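Local coordinates for protein BamaA.19900.a (Balamuthia mandrillaris, PDB 6VZZ) that binds glucose as an amoebal glucokinase and probably phosphorylates it at the 6-hydroxyl with ATP, the first step of glycolysis, at residues T193-A198 with K314-I319; F143-E148 with P216-H221; H185-A190 with K321-G326; A308-F313 with E351-E356. All coordinates share one frame; numbering follows the deposited sequence.

Interaction 1: residues T193-A198 with K314-I319. With BGC (beta-D-glucopyranose), chain B.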
# COMPACT_ATOMS: atom_id res chain seq x y z
N THR A 193 17.71 -1.66 11.45
CA THR A 193 17.73 -3.11 11.61
C THR A 193 16.75 -3.76 10.64
O THR A 193 17.03 -4.84 10.10
CB THR A 193 17.39 -3.49 13.05
OG1 THR A 193 18.21 -2.74 13.95
CG2 THR A 193 17.63 -4.98 13.28
N GLY A 194 15.62 -3.10 10.39
CA GLY A 194 14.68 -3.53 9.37
C GLY A 194 14.35 -2.40 8.42
O GLY A 194 14.86 -1.29 8.54
N LEU A 195 13.48 -2.71 7.45
CA LEU A 195 12.92 -1.72 6.55
C LEU A 195 11.54 -1.31 7.07
O LEU A 195 10.59 -2.09 6.99
CB LEU A 195 12.83 -2.25 5.12
CG LEU A 195 12.23 -1.28 4.10
CD1 LEU A 195 12.80 0.11 4.29
CD2 LEU A 195 12.47 -1.79 2.68
N GLY A 196 11.45 -0.09 7.60
CA GLY A 196 10.21 0.42 8.15
C GLY A 196 9.49 1.30 7.14
O GLY A 196 10.11 2.13 6.47
N ILE A 197 8.17 1.12 7.05
CA ILE A 197 7.35 1.86 6.09
C ILE A 197 5.98 2.15 6.70
O ILE A 197 5.30 1.25 7.19
CB ILE A 197 7.20 1.08 4.77
CG1 ILE A 197 8.54 1.05 4.02
CG2 ILE A 197 6.12 1.71 3.92
CD1 ILE A 197 8.51 0.25 2.78
N ALA A 198 5.57 3.42 6.65
CA ALA A 198 4.23 3.85 7.02
C ALA A 198 3.82 4.98 6.09
O ALA A 198 4.61 5.47 5.28
CB ALA A 198 4.18 4.28 8.49
N LYS A 314 19.83 1.18 -4.14
CA LYS A 314 19.04 0.92 -5.34
C LYS A 314 17.73 0.23 -5.00
O LYS A 314 16.66 0.63 -5.48
CB LYS A 314 19.85 0.09 -6.33
CG LYS A 314 19.09 -0.23 -7.60
CD LYS A 314 20.01 -0.30 -8.81
CE LYS A 314 20.71 -1.64 -8.92
NZ LYS A 314 21.35 -1.83 -10.26
N PHE A 315 17.78 -0.77 -4.13
CA PHE A 315 16.55 -1.48 -3.79
C PHE A 315 15.66 -0.65 -2.88
O PHE A 315 14.44 -0.80 -2.92
CB PHE A 315 16.85 -2.84 -3.18
CG PHE A 315 17.10 -3.90 -4.21
CD1 PHE A 315 18.36 -4.03 -4.79
CD2 PHE A 315 16.08 -4.74 -4.61
CE1 PHE A 315 18.59 -5.00 -5.76
CE2 PHE A 315 16.30 -5.71 -5.57
CZ PHE A 315 17.56 -5.84 -6.15
N LEU A 316 16.24 0.23 -2.07
CA LEU A 316 15.41 1.20 -1.35
C LEU A 316 14.66 2.09 -2.34
O LEU A 316 13.46 2.33 -2.17
CB LEU A 316 16.25 2.04 -0.40
CG LEU A 316 15.48 3.21 0.23
CD1 LEU A 316 14.46 2.70 1.22
CD2 LEU A 316 16.42 4.19 0.89
N MET A 317 15.34 2.55 -3.39
CA MET A 317 14.65 3.36 -4.39
C MET A 317 13.60 2.55 -5.15
O MET A 317 12.59 3.12 -5.58
CB MET A 317 15.66 3.96 -5.37
CG MET A 317 16.56 5.03 -4.79
SD MET A 317 15.66 6.50 -4.25
CE MET A 317 15.84 6.41 -2.48
N ARG A 318 13.80 1.24 -5.32
CA ARG A 318 12.83 0.46 -6.09
C ARG A 318 11.53 0.25 -5.31
O ARG A 318 10.44 0.34 -5.89
CB ARG A 318 13.42 -0.88 -6.50
CG ARG A 318 12.49 -1.68 -7.38
CD ARG A 318 13.24 -2.79 -8.10
NE ARG A 318 14.50 -2.29 -8.62
CZ ARG A 318 15.51 -3.05 -9.02
NH1 ARG A 318 16.63 -2.49 -9.45
NH2 ARG A 318 15.42 -4.38 -8.98
N ILE A 319 11.62 -0.05 -4.02
CA ILE A 319 10.39 -0.21 -3.24
C ILE A 319 9.70 1.15 -3.08
O ILE A 319 8.47 1.25 -3.13
CB ILE A 319 10.67 -0.89 -1.89
CG1 ILE A 319 9.39 -1.09 -1.06
CG2 ILE A 319 11.65 -0.09 -1.06
CD1 ILE A 319 8.27 -1.78 -1.80
C2 BGC B . 9.17 -4.72 11.05
C3 BGC B . 8.39 -3.42 11.05
C4 BGC B . 9.29 -2.27 11.50
C5 BGC B . 10.54 -2.24 10.64
C6 BGC B . 11.53 -1.17 11.02
C1 BGC B . 10.41 -4.55 10.19
O1 BGC B . 11.12 -5.73 10.08
O2 BGC B . 8.36 -5.78 10.55
O3 BGC B . 7.25 -3.52 11.89
O4 BGC B . 8.61 -1.03 11.36
O5 BGC B . 11.21 -3.51 10.74
O6 BGC B . 11.77 -1.16 12.41
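Leu195 and Ile319 share the largest part of this buried, wholly apolar contact, in which a strand beside the glucose site rests on a long helix. The two side chains slide past each other in opposite directions, and the CD2 methyl of Leu195 comes to 4.2 Å from CG2 of Ile319. The other methyl of the leucine, CD1, lies 4.3 Å from CD1 of Leu316, one helical turn earlier, so the forked end of Leu195 spans two turns. Ile319 serves two partners in its turn: its CG1 lies 4.2 Å from CD1 of Ile197, whose side chain runs obliquely to it. Contacts of this length are loose van der Waals packing.

Torsions explain the division of labour on Ile319. With CG1 anti to the backbone N (chi1 -179°), CG2 falls between the N and the carbonyl carbon, and the two branches diverge, one to each strand residue. Leu195 and Ile197 both point from the strand toward the helix, while Gly196 between them borders the sugar, its CA 3.5 Å from C6 of the glucose. Here the backbone lines the ligand from Gly194 to Gly196, while the side chains of Leu195 and Ile197 go to the helix.

Glu258, which also binds the glucose, accepts a hydrogen bond from the backbone N of Leu195. Strand 195-201 pairs antiparallel with strand 186-191, whose Leu189 and Val191 also touch Leu316, and helix 303-327 carries Arg318, salt-bridged to Glu237 and to Glu356 of helix 350-357.

Interaction 2: residues F143-E148 with P216-H221. With BGC (beta-D-glucopyranose), chain B.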
# COMPACT_ATOMS: atom_id res chain seq x y z
N PHE A 143 0.45 0.39 22.59
CA PHE A 143 1.45 -0.05 21.63
C PHE A 143 1.14 0.58 20.28
O PHE A 143 -0.01 0.57 19.83
CB PHE A 143 1.43 -1.57 21.48
CG PHE A 143 2.21 -2.30 22.53
CD1 PHE A 143 3.49 -1.91 22.87
CD2 PHE A 143 1.67 -3.42 23.15
CE1 PHE A 143 4.21 -2.60 23.82
CE2 PHE A 143 2.37 -4.11 24.11
CZ PHE A 143 3.65 -3.71 24.44
N ILE A 144 2.17 1.14 19.64
CA ILE A 144 2.10 1.49 18.24
C ILE A 144 3.33 0.91 17.55
O ILE A 144 4.31 0.53 18.20
CB ILE A 144 2.00 3.01 18.01
CG1 ILE A 144 3.27 3.71 18.52
CG2 ILE A 144 0.71 3.56 18.63
CD1 ILE A 144 3.25 5.22 18.34
N ASN A 145 3.26 0.82 16.23
CA ASN A 145 4.43 0.42 15.45
C ASN A 145 5.43 1.58 15.43
O ASN A 145 5.06 2.75 15.59
CB ASN A 145 3.99 0.02 14.04
CG ASN A 145 5.15 -0.22 13.09
OD1 ASN A 145 5.63 0.72 12.45
ND2 ASN A 145 5.57 -1.47 12.97
N ASP A 146 6.71 1.23 15.27
CA ASP A 146 7.75 2.26 15.33
C ASP A 146 7.61 3.28 14.20
O ASP A 146 7.72 4.49 14.44
CB ASP A 146 9.14 1.62 15.35
CG ASP A 146 9.41 0.72 14.14
OD1 ASP A 146 8.45 0.26 13.49
OD2 ASP A 146 10.60 0.45 13.87
N LEU A 147 7.36 2.82 12.97
CA LEU A 147 7.16 3.79 11.89
C LEU A 147 5.86 4.55 12.05
O LEU A 147 5.77 5.72 11.67
CB LEU A 147 7.21 3.10 10.53
CG LEU A 147 8.55 3.22 9.79
CD1 LEU A 147 8.78 4.64 9.32
CD2 LEU A 147 9.69 2.77 10.69
N GLU A 148 4.83 3.89 12.59
CA GLU A 148 3.64 4.62 13.00
C GLU A 148 4.00 5.73 13.99
O GLU A 148 3.46 6.84 13.92
CB GLU A 148 2.63 3.63 13.60
CG GLU A 148 1.41 4.24 14.26
CD GLU A 148 0.42 3.19 14.73
OE1 GLU A 148 0.79 1.99 14.80
OE2 GLU A 148 -0.75 3.56 15.02
N PRO A 216 -0.11 2.32 9.65
CA PRO A 216 1.08 1.47 9.77
C PRO A 216 1.09 0.43 8.67
O PRO A 216 0.04 0.00 8.17
CB PRO A 216 0.93 0.83 11.15
CG PRO A 216 -0.52 0.87 11.43
CD PRO A 216 -1.10 2.06 10.71
N MET A 217 2.30 0.03 8.28
CA MET A 217 2.46 -0.86 7.14
C MET A 217 3.63 -1.82 7.38
O MET A 217 4.48 -1.60 8.25
CB MET A 217 2.68 -0.06 5.85
CG MET A 217 1.51 0.79 5.42
SD MET A 217 1.86 1.73 3.92
CE MET A 217 0.22 2.38 3.56
N GLU A 218 3.68 -2.88 6.57
CA GLU A 218 4.74 -3.87 6.67
C GLU A 218 5.39 -4.12 5.31
O GLU A 218 5.82 -5.24 5.02
CB GLU A 218 4.21 -5.17 7.26
CG GLU A 218 3.93 -5.08 8.75
CD GLU A 218 5.21 -4.89 9.56
OE1 GLU A 218 6.30 -5.28 9.07
OE2 GLU A 218 5.11 -4.32 10.67
N PHE A 219 5.49 -3.09 4.48
CA PHE A 219 5.94 -3.28 3.10
C PHE A 219 7.40 -3.64 2.99
O PHE A 219 7.84 -4.05 1.91
CB PHE A 219 5.64 -2.03 2.27
CG PHE A 219 4.28 -2.06 1.62
CD1 PHE A 219 4.02 -2.95 0.58
CD2 PHE A 219 3.26 -1.23 2.06
CE1 PHE A 219 2.78 -3.00 -0.02
CE2 PHE A 219 2.02 -1.28 1.47
CZ PHE A 219 1.77 -2.17 0.43
N GLY A 220 8.18 -3.54 4.07
CA GLY A 220 9.55 -3.99 3.98
C GLY A 220 9.67 -5.48 3.69
O GLY A 220 10.72 -5.93 3.21
N HIS A 221 8.60 -6.23 3.93
CA HIS A 221 8.64 -7.68 3.81
C HIS A 221 8.02 -8.19 2.51
O HIS A 221 7.93 -9.41 2.33
CB HIS A 221 7.96 -8.31 5.03
CG HIS A 221 8.57 -7.86 6.33
ND1 HIS A 221 9.80 -8.31 6.77
CD2 HIS A 221 8.13 -7.00 7.27
CE1 HIS A 221 10.08 -7.75 7.92
NE2 HIS A 221 9.08 -6.94 8.25
C2 BGC B . 9.17 -4.72 11.05
C3 BGC B . 8.39 -3.42 11.05
C4 BGC B . 9.29 -2.27 11.50
C5 BGC B . 10.54 -2.24 10.64
C6 BGC B . 11.53 -1.17 11.02
C1 BGC B . 10.41 -4.55 10.19
O1 BGC B . 11.12 -5.73 10.08
O2 BGC B . 8.36 -5.78 10.55
O3 BGC B . 7.25 -3.52 11.89
O4 BGC B . 8.61 -1.03 11.36
O5 BGC B . 11.21 -3.51 10.74
O6 BGC B . 11.77 -1.16 12.41
O HOH W 1 4.50 1.12 9.89
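Asn145 and Glu218 meet across one glucose molecule, and hydrogen bonds from both segments converge on the sugar. Glu218 receives two hydroxyls, one on each carboxylate oxygen: O2 donates to OE1 and O3 to OE2, both at 2.6 Å. Its bend at chi2 (-66°) turns the carboxylate to the ring. His221, stacked edge-to-face with Trp365 of the second subunit, donates from NE2 to the same glucose O2 at 2.7 Å, and Asn145 ND2 to glucose O3 at 2.9 Å. Asp146 accepts from O4 on OD1 and from O6 on OD2, bonds modelled doubtfully short; gripping the 6-hydroxyl fits the catalytic aspartate of related glucokinases.

A second set of bonds fixes Asn145. It forms a capping box with Glu148: Glu148 N donates to Asn145 OD1 on a lone pair, and Asn145 N to Glu148 OE1 at 3.1 Å, from above the carboxylate plane. A water accepts from Met217 N and is placed to donate to Asn145 OD1.

Direct packing centres on Pro216, alongside the extended Glu148 side chain, with OE1 of Glu148 3.8 Å from Pro216 CG and Asn145 CB 4.3 Å from Pro216 CB.

Strand 141-145, at the edge of one sheet, thus runs into helix 146-159 beside the loop after strand 213-216.

Interaction 3: residues H185-A190 with K321-G326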
# COMPACT_ATOMS: atom_id res chain seq x y z
N HIS A 185 -1.02 12.64 0.65
CA HIS A 185 -0.38 11.52 1.33
C HIS A 185 1.12 11.63 1.22
O HIS A 185 1.65 12.12 0.22
CB HIS A 185 -0.81 10.17 0.76
CG HIS A 185 -2.28 10.06 0.51
ND1 HIS A 185 -3.22 10.42 1.45
CD2 HIS A 185 -2.97 9.64 -0.57
CE1 HIS A 185 -4.43 10.22 0.96
NE2 HIS A 185 -4.30 9.75 -0.27
N TYR A 186 1.81 11.15 2.25
CA TYR A 186 3.27 11.11 2.24
C TYR A 186 3.71 9.74 2.72
O TYR A 186 3.17 9.21 3.70
CB TYR A 186 3.87 12.22 3.11
CG TYR A 186 3.71 13.60 2.50
CD1 TYR A 186 4.69 14.13 1.68
CD2 TYR A 186 2.56 14.36 2.74
CE1 TYR A 186 4.55 15.38 1.11
CE2 TYR A 186 2.41 15.62 2.17
CZ TYR A 186 3.42 16.12 1.36
OH TYR A 186 3.30 17.37 0.79
N LEU A 187 4.66 9.15 2.00
CA LEU A 187 5.26 7.88 2.37
C LEU A 187 6.46 8.14 3.27
O LEU A 187 7.28 9.02 2.98
CB LEU A 187 5.67 7.11 1.12
CG LEU A 187 6.31 5.72 1.20
CD1 LEU A 187 5.35 4.70 1.77
CD2 LEU A 187 6.79 5.28 -0.17
N VAL A 188 6.56 7.40 4.37
CA VAL A 188 7.71 7.49 5.27
C VAL A 188 8.43 6.15 5.28
O VAL A 188 7.80 5.10 5.48
CB VAL A 188 7.29 7.90 6.69
CG1 VAL A 188 8.50 7.93 7.61
CG2 VAL A 188 6.57 9.24 6.68
N LEU A 189 9.75 6.18 5.07
CA LEU A 189 10.61 5.00 5.07
C LEU A 189 11.77 5.23 6.02
O LEU A 189 12.31 6.34 6.10
CB LEU A 189 11.18 4.68 3.66
CG LEU A 189 10.24 4.56 2.47
CD1 LEU A 189 9.95 5.91 1.85
CD2 LEU A 189 10.82 3.63 1.44
N ALA A 190 12.19 4.17 6.71
CA ALA A 190 13.37 4.23 7.57
C ALA A 190 14.16 2.94 7.44
O ALA A 190 13.61 1.85 7.62
CB ALA A 190 13.00 4.47 9.04
N LYS A 321 9.79 3.66 -5.24
CA LYS A 321 9.16 3.94 -6.53
C LYS A 321 7.79 3.28 -6.63
O LYS A 321 6.79 3.94 -6.90
CB LYS A 321 10.07 3.47 -7.66
CG LYS A 321 9.42 3.43 -9.02
CD LYS A 321 9.92 2.26 -9.85
CE LYS A 321 11.38 1.96 -9.56
NZ LYS A 321 11.97 0.94 -10.49
N ASN A 322 7.74 1.97 -6.37
CA ASN A 322 6.49 1.24 -6.56
C ASN A 322 5.43 1.62 -5.52
O ASN A 322 4.23 1.62 -5.84
CB ASN A 322 6.77 -0.25 -6.55
CG ASN A 322 7.39 -0.69 -7.87
OD1 ASN A 322 6.69 -0.82 -8.88
ND2 ASN A 322 8.71 -0.87 -7.89
N LEU A 323 5.83 1.96 -4.30
CA LEU A 323 4.84 2.40 -3.32
C LEU A 323 4.30 3.78 -3.67
O LEU A 323 3.12 4.07 -3.43
CB LEU A 323 5.44 2.39 -1.92
CG LEU A 323 5.80 1.03 -1.33
CD1 LEU A 323 6.46 1.23 0.01
CD2 LEU A 323 4.57 0.15 -1.18
N CYS A 324 5.14 4.66 -4.23
CA CYS A 324 4.64 5.96 -4.68
C CYS A 324 3.55 5.79 -5.72
O CYS A 324 2.54 6.50 -5.70
CB CYS A 324 5.79 6.80 -5.24
SG CYS A 324 6.89 7.55 -4.00
N ILE A 325 3.73 4.84 -6.63
CA ILE A 325 2.74 4.58 -7.67
C ILE A 325 1.47 3.99 -7.06
O ILE A 325 0.36 4.49 -7.29
CB ILE A 325 3.33 3.66 -8.74
CG1 ILE A 325 4.35 4.45 -9.58
CG2 ILE A 325 2.24 3.04 -9.60
CD1 ILE A 325 5.15 3.60 -10.49
N GLY A 326 1.63 2.94 -6.25
CA GLY A 326 0.46 2.28 -5.69
C GLY A 326 -0.31 3.15 -4.72
O GLY A 326 -1.54 3.19 -4.75
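Leu187 and Leu323 have the most surface buried here, and their side chains cross at about a right angle. Both methyls of Leu187 touch the helical leucine: CD2 sits over its base, 3.6 Å from Leu323 CB and, more loosely, near its CD1, while CD1 of Leu187 reaches CD1 of Leu323 at 4.0 Å. With CG anti to the backbone N (chi1 -179°), the fork of Leu187 extends from the strand to the helix.

Cys324, third in buried surface, is a flanking partner: its SG stands 4.5 Å from CD2 of Leu187, a distant apolar approach. The nearest backbones are those of Leu187 and Cys324, whose CA atoms are 7.3 Å apart. Around this core, Leu323 also packs on Ile197 and Phe219, and Leu187 on Ile197 and Thr199 of the adjoining strand.

The helix has a second role at the dimer interface, where Asn322 OD1 accepts a hydrogen bond from Ala223 N of the second subunit and Leu323 touches Phe219 of that subunit. A central strand of a mixed sheet covered by a long helix is the layered alpha/beta packing of the actin-like ATPase fold, to which glucokinases belong.

Interaction 4: residues A308-F313 with E351-E356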
# COMPACT_ATOMS: atom_id res chain seq x y z
N ALA A 308 28.23 -2.53 -2.89
CA ALA A 308 27.16 -3.06 -2.04
C ALA A 308 26.20 -1.96 -1.61
O ALA A 308 24.97 -2.13 -1.66
CB ALA A 308 27.77 -3.75 -0.82
N MET A 309 26.74 -0.82 -1.18
CA MET A 309 25.89 0.29 -0.76
C MET A 309 25.03 0.79 -1.92
O MET A 309 23.86 1.13 -1.74
CB MET A 309 26.76 1.41 -0.20
CG MET A 309 26.03 2.45 0.61
SD MET A 309 25.56 1.80 2.22
CE MET A 309 24.71 3.21 2.91
N MET A 310 25.61 0.84 -3.12
CA MET A 310 24.85 1.17 -4.32
C MET A 310 23.63 0.28 -4.47
O MET A 310 22.51 0.77 -4.69
CB MET A 310 25.77 1.04 -5.54
CG MET A 310 25.29 1.75 -6.78
SD MET A 310 25.11 3.51 -6.48
CE MET A 310 23.32 3.63 -6.40
N LEU A 311 23.82 -1.04 -4.38
CA LEU A 311 22.70 -1.95 -4.53
C LEU A 311 21.73 -1.82 -3.36
O LEU A 311 20.51 -1.92 -3.55
CB LEU A 311 23.20 -3.39 -4.64
CG LEU A 311 23.87 -3.72 -5.96
CD1 LEU A 311 24.99 -4.70 -5.74
CD2 LEU A 311 22.84 -4.29 -6.91
N HIS A 312 22.26 -1.62 -2.16
CA HIS A 312 21.44 -1.37 -0.98
C HIS A 312 20.46 -0.24 -1.25
O HIS A 312 19.24 -0.42 -1.15
CB HIS A 312 22.36 -1.06 0.20
CG HIS A 312 21.66 -0.71 1.47
ND1 HIS A 312 20.93 -1.62 2.20
CD2 HIS A 312 21.60 0.46 2.15
CE1 HIS A 312 20.45 -1.03 3.28
NE2 HIS A 312 20.84 0.23 3.27
N PHE A 313 20.98 0.92 -1.66
CA PHE A 313 20.11 2.07 -1.88
C PHE A 313 19.31 1.93 -3.16
O PHE A 313 18.21 2.49 -3.27
CB PHE A 313 20.92 3.35 -1.90
CG PHE A 313 20.96 4.02 -0.57
CD1 PHE A 313 19.81 4.59 -0.05
CD2 PHE A 313 22.12 4.07 0.17
CE1 PHE A 313 19.82 5.20 1.18
CE2 PHE A 313 22.13 4.68 1.41
CZ PHE A 313 20.97 5.25 1.92
N GLU A 351 22.58 10.47 -9.44
CA GLU A 351 22.11 10.02 -10.75
C GLU A 351 21.77 8.53 -10.73
O GLU A 351 20.75 8.12 -11.30
CB GLU A 351 23.16 10.27 -11.84
CG GLU A 351 23.85 11.62 -11.80
CD GLU A 351 25.14 11.62 -10.97
OE1 GLU A 351 25.31 10.75 -10.08
OE2 GLU A 351 25.98 12.50 -11.23
N SER A 352 22.61 7.72 -10.10
CA SER A 352 22.32 6.29 -10.02
C SER A 352 21.02 6.03 -9.29
O SER A 352 20.25 5.14 -9.68
CB SER A 352 23.48 5.58 -9.34
OG SER A 352 24.72 6.10 -9.80
N LEU A 353 20.74 6.80 -8.24
CA LEU A 353 19.51 6.60 -7.49
C LEU A 353 18.30 7.06 -8.29
O LEU A 353 17.26 6.39 -8.29
CB LEU A 353 19.57 7.33 -6.15
CG LEU A 353 20.67 6.80 -5.24
CD1 LEU A 353 20.55 7.47 -3.90
CD2 LEU A 353 20.59 5.28 -5.08
N ARG A 354 18.41 8.21 -8.97
CA ARG A 354 17.31 8.70 -9.79
C ARG A 354 17.05 7.78 -10.98
O ARG A 354 15.90 7.54 -11.33
CB ARG A 354 17.61 10.11 -10.28
CG ARG A 354 17.62 11.16 -9.21
CD ARG A 354 18.00 12.48 -9.83
NE ARG A 354 17.01 12.94 -10.80
CZ ARG A 354 15.93 13.64 -10.48
NH1 ARG A 354 15.69 13.95 -9.21
NH2 ARG A 354 15.08 14.03 -11.41
N ALA A 355 18.11 7.28 -11.61
CA ALA A 355 17.92 6.33 -12.69
C ALA A 355 17.06 5.16 -12.24
O ALA A 355 16.20 4.67 -12.98
CB ALA A 355 19.27 5.85 -13.21
N GLU A 356 17.26 4.70 -11.00
CA GLU A 356 16.46 3.61 -10.46
C GLU A 356 15.03 4.07 -10.15
O GLU A 356 14.07 3.38 -10.50
CB GLU A 356 17.12 3.04 -9.21
CG GLU A 356 16.23 2.08 -8.42
CD GLU A 356 15.75 0.91 -9.26
OE1 GLU A 356 14.59 0.49 -9.08
OE2 GLU A 356 16.52 0.41 -10.10
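Met310 reaches across to Ser352 and Leu353 from one helix to the next. Its CB leaves the helix at an angle to the partner rather than straight at it, and CG lies anti to the backbone N (chi1 -161°). Bends at chi2 and chi3 then turn the end of the chain to helix 350-357. SD comes to 3.9 Å from CB of Ser352, and the terminal CE settles between two residues, 3.5 Å from Ser352 CB and likewise 3.5 Å from Leu353 CD2. The methionine thus makes its contact with its last two atoms, crossing the leucine side chain obliquely.

Leu353 CD2 has a second neighbour on helix 303-327, Phe313, whose CB it meets at 3.7 Å. Here the phenylalanine offers its CB, and its ring leads away from the partner helix. One leucine methyl thereby bridges Met310 and Phe313. Leu353 is further packed by Met317 and by Leu346 of helix 343-348.

A salt bridge from Glu356 to Lys321 ties the same two helices farther along. Their short segments lie 10.4 Å apart at closest approach, with N-to-C directions 35° apart: an apolar helix-helix packing in which helix 350-357 lies on the long helix 303-327 that also covers the sheet, well away from the glucose pocket.

Helix 303-327 is the common element of interactions 1, 3 and 4, which use it in the order 4, 1, 3 from its N-terminal part onward. One side of it meets neighbouring antiparallel strands of the six-stranded sheet, 195-201 in interaction 1 and 186-191 in interaction 3, with centres 10 Å apart; interaction 1 is nested within the chain loop closed by 3. Helix 350-357 packs on it in interaction 4, whose Glu356 bridges to residues of both. Interaction 2 joins the other sheet to the strand 213-216 loop and touches interactions 1 and 3, but stays about 11 Å from 4 at nearest atoms. Glucose is thus held where the two sheets converge, while interactions 2 and 3 reach the second subunit.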